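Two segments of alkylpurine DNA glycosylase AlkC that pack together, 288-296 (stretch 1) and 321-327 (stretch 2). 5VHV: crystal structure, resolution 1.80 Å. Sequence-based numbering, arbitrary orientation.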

# COMPACT_ATOMS: atom_id res chain seq x y z
N VAL A 288 21.87 -1.26 9.55
CA VAL A 288 20.81 -1.69 8.65
C VAL A 288 21.47 -2.60 7.63
O VAL A 288 22.32 -2.16 6.85
CB VAL A 288 20.09 -0.51 7.99
CG1 VAL A 288 19.19 -1.00 6.82
CG2 VAL A 288 19.26 0.23 9.05
N VAL A 289 21.13 -3.89 7.69
CA VAL A 289 21.71 -4.91 6.84
C VAL A 289 20.64 -5.41 5.89
O VAL A 289 19.63 -5.98 6.32
CB VAL A 289 22.27 -6.08 7.67
CG1 VAL A 289 22.96 -7.09 6.78
CG2 VAL A 289 23.26 -5.56 8.72
N ASP A 290 20.86 -5.20 4.59
CA ASP A 290 19.97 -5.68 3.54
C ASP A 290 20.81 -6.46 2.53
O ASP A 290 22.03 -6.60 2.67
CB ASP A 290 19.22 -4.50 2.88
CG ASP A 290 18.22 -3.83 3.82
OD1 ASP A 290 17.68 -4.51 4.72
OD2 ASP A 290 17.95 -2.62 3.65
N TYR A 291 20.17 -7.02 1.51
CA TYR A 291 20.91 -7.65 0.42
C TYR A 291 20.18 -7.38 -0.88
O TYR A 291 19.02 -6.97 -0.89
CB TYR A 291 21.11 -9.16 0.61
CG TYR A 291 19.87 -10.02 0.52
CD1 TYR A 291 19.01 -10.13 1.60
CD2 TYR A 291 19.60 -10.79 -0.61
CE1 TYR A 291 17.90 -10.93 1.55
CE2 TYR A 291 18.48 -11.61 -0.66
CZ TYR A 291 17.65 -11.68 0.42
OH TYR A 291 16.54 -12.48 0.40
N ALA A 292 20.90 -7.54 -1.99
CA ALA A 292 20.30 -7.31 -3.29
C ALA A 292 20.68 -8.42 -4.26
O ALA A 292 21.79 -8.95 -4.21
CB ALA A 292 20.73 -5.98 -3.85
N ILE A 293 19.74 -8.76 -5.14
CA ILE A 293 20.00 -9.70 -6.22
C ILE A 293 19.92 -8.97 -7.55
O ILE A 293 18.94 -8.27 -7.84
CB ILE A 293 19.00 -10.88 -6.20
CG1 ILE A 293 19.07 -11.60 -4.85
CG2 ILE A 293 19.32 -11.83 -7.38
CD1 ILE A 293 18.09 -12.79 -4.74
N ASP A 294 20.94 -9.18 -8.38
CA ASP A 294 20.93 -8.76 -9.78
C ASP A 294 20.29 -9.87 -10.59
O ASP A 294 20.97 -10.80 -11.03
CB ASP A 294 22.35 -8.51 -10.28
CG ASP A 294 23.01 -7.31 -9.64
OD1 ASP A 294 22.29 -6.38 -9.23
OD2 ASP A 294 24.25 -7.29 -9.57
N TYR A 295 18.97 -9.83 -10.77
CA TYR A 295 18.31 -10.89 -11.52
C TYR A 295 18.62 -10.84 -13.02
O TYR A 295 18.65 -9.76 -13.63
CB TYR A 295 16.81 -10.78 -11.33
CG TYR A 295 16.31 -11.23 -9.98
CD1 TYR A 295 16.06 -12.59 -9.74
CD2 TYR A 295 16.05 -10.32 -8.98
CE1 TYR A 295 15.56 -13.01 -8.51
CE2 TYR A 295 15.55 -10.73 -7.74
CZ TYR A 295 15.32 -12.07 -7.52
OH TYR A 295 14.80 -12.45 -6.32
N VAL A 296 18.80 -12.02 -13.62
CA VAL A 296 18.78 -12.12 -15.08
C VAL A 296 17.35 -12.00 -15.57
O VAL A 296 16.45 -12.69 -15.07
CB VAL A 296 19.40 -13.45 -15.54
CG1 VAL A 296 19.41 -13.56 -17.08
CG2 VAL A 296 20.81 -13.64 -14.96
N HIS A 321 26.25 -13.67 13.36
CA HIS A 321 25.94 -14.48 12.19
C HIS A 321 24.63 -14.00 11.58
O HIS A 321 23.68 -13.67 12.30
CB HIS A 321 25.81 -15.96 12.57
CG HIS A 321 27.04 -16.57 13.14
ND1 HIS A 321 28.17 -16.81 12.38
CD2 HIS A 321 27.33 -17.02 14.39
CE1 HIS A 321 29.09 -17.37 13.13
NE2 HIS A 321 28.61 -17.51 14.35
N ILE A 322 24.58 -13.98 10.26
CA ILE A 322 23.38 -13.61 9.53
C ILE A 322 23.14 -14.67 8.47
O ILE A 322 24.08 -15.15 7.83
CB ILE A 322 23.51 -12.19 8.91
CG1 ILE A 322 23.52 -11.16 10.06
CG2 ILE A 322 22.37 -11.92 7.94
CD1 ILE A 322 23.81 -9.75 9.65
N ARG A 323 21.88 -15.06 8.30
CA ARG A 323 21.55 -16.15 7.40
C ARG A 323 20.14 -15.94 6.89
O ARG A 323 19.24 -15.66 7.69
CB ARG A 323 21.66 -17.50 8.11
CG ARG A 323 21.29 -18.68 7.23
CD ARG A 323 21.50 -20.00 7.97
NE ARG A 323 21.19 -21.15 7.13
CZ ARG A 323 22.10 -21.84 6.44
NH1 ARG A 323 23.38 -21.49 6.50
NH2 ARG A 323 21.73 -22.87 5.70
N ARG A 324 19.95 -16.07 5.58
CA ARG A 324 18.64 -15.94 4.97
C ARG A 324 18.48 -16.95 3.86
O ARG A 324 19.30 -17.00 2.94
CB ARG A 324 18.42 -14.52 4.40
CG ARG A 324 17.13 -14.31 3.61
CD ARG A 324 15.84 -14.64 4.36
NE ARG A 324 15.77 -14.01 5.69
CZ ARG A 324 15.50 -12.72 5.90
NH1 ARG A 324 15.27 -11.90 4.89
NH2 ARG A 324 15.48 -12.25 7.15
N GLU A 325 17.43 -17.76 3.95
CA GLU A 325 17.03 -18.66 2.88
C GLU A 325 16.03 -17.97 1.96
O GLU A 325 15.17 -17.22 2.42
CB GLU A 325 16.45 -19.92 3.53
CG GLU A 325 15.78 -20.89 2.65
CD GLU A 325 15.10 -21.94 3.48
OE1 GLU A 325 13.87 -21.85 3.67
OE2 GLU A 325 15.81 -22.82 4.00
N GLN A 326 16.16 -18.18 0.65
CA GLN A 326 15.22 -17.59 -0.31
C GLN A 326 14.81 -18.64 -1.32
O GLN A 326 15.64 -19.37 -1.85
CB GLN A 326 15.81 -16.37 -1.02
CG GLN A 326 14.77 -15.53 -1.75
CD GLN A 326 15.36 -14.31 -2.43
OE1 GLN A 326 16.28 -13.68 -1.93
NE2 GLN A 326 14.84 -14.01 -3.62
N HIS A 327 13.51 -18.73 -1.56
CA HIS A 327 12.93 -19.75 -2.42
C HIS A 327 12.82 -19.17 -3.83
O HIS A 327 12.02 -18.27 -4.08
CB HIS A 327 11.57 -20.17 -1.87
CG HIS A 327 10.84 -21.19 -2.69
ND1 HIS A 327 9.49 -21.42 -2.53
CD2 HIS A 327 11.26 -22.05 -3.66
CE1 HIS A 327 9.11 -22.38 -3.36
NE2 HIS A 327 10.16 -22.77 -4.06
O HOH W 1 14.48 -12.23 2.19

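The two segments form a small strand contact made entirely by side chains, apolar at one end and polar at the other, with the amide of Gln326 held between two tyrosine hydroxyls. The strands run in roughly the same direction, their N-to-C axes inclined by 38°, and approach no closer than 10.2 Å. That spacing is too wide for direct backbone hydrogen bonding, so the contact is left to side chains pointing into the gap. The register pairs Val289 with Ile322, Tyr291 with Arg324 and Ile293 with Gln326, and the CA separations in these pairs grow from 9.3 to 9.7 to 11.0 Å. All six of these residues direct CA-to-CB toward the opposing stretch, as expected from the alternation of side chains along extended strands, whereas the intervening residues make no contact across the gap.

Where the strands lie nearest, Val289 and Ile322 meet through hydrocarbon alone. CG1 of Val289 lies 4.0 Å from CD1 of Ile322, an ordinary van der Waals distance, and the extended chi2 of Ile322 (t) carries its terminal methyl across to the valine.

Farther along, longer polar side chains span the wider gap. Tyr291, with chi1 in the p well, donates a short hydrogen bond from its OH to OE1 of Gln326 at 2.6 Å; the carbonyl oxygen arrives at the ring edge, near the ring plane, where the phenolic proton can be directed at it. Gln326 adopts t rotamers at chi1 and chi2, and this extended form delivers its amide to the tyrosines. The other end of the amide is used as well: NE2 of Gln326 donates to OH of Tyr295 at 3.1 Å, although an N-H...acceptor angle of 133° makes this bond weak. Tyr295 sets out sideways from the backbone, but its ring brings the hydroxyl within reach. Beside this polar cluster, CD1 of Ile293 packs 3.5 Å from OE1 of Gln326, a contact without hydrogen bonding.

Arg324 meets Tyr291 both directly and through solvent. CG of Arg324 lies 3.7 Å from OH of Tyr291, an apolar contact of the arginine's aliphatic chain with the hydroxyl. Water 1 then joins the two polar groups, donating to Tyr291 OH at 2.7 Å and accepting from Arg324 NH1 at 2.8 Å. The phenol oxygen thus accepts from the water while giving its own proton to Gln326. Altogether the contact buries 261 Å², summed over both sides, with Gln326 and Tyr291 contributing the largest shares.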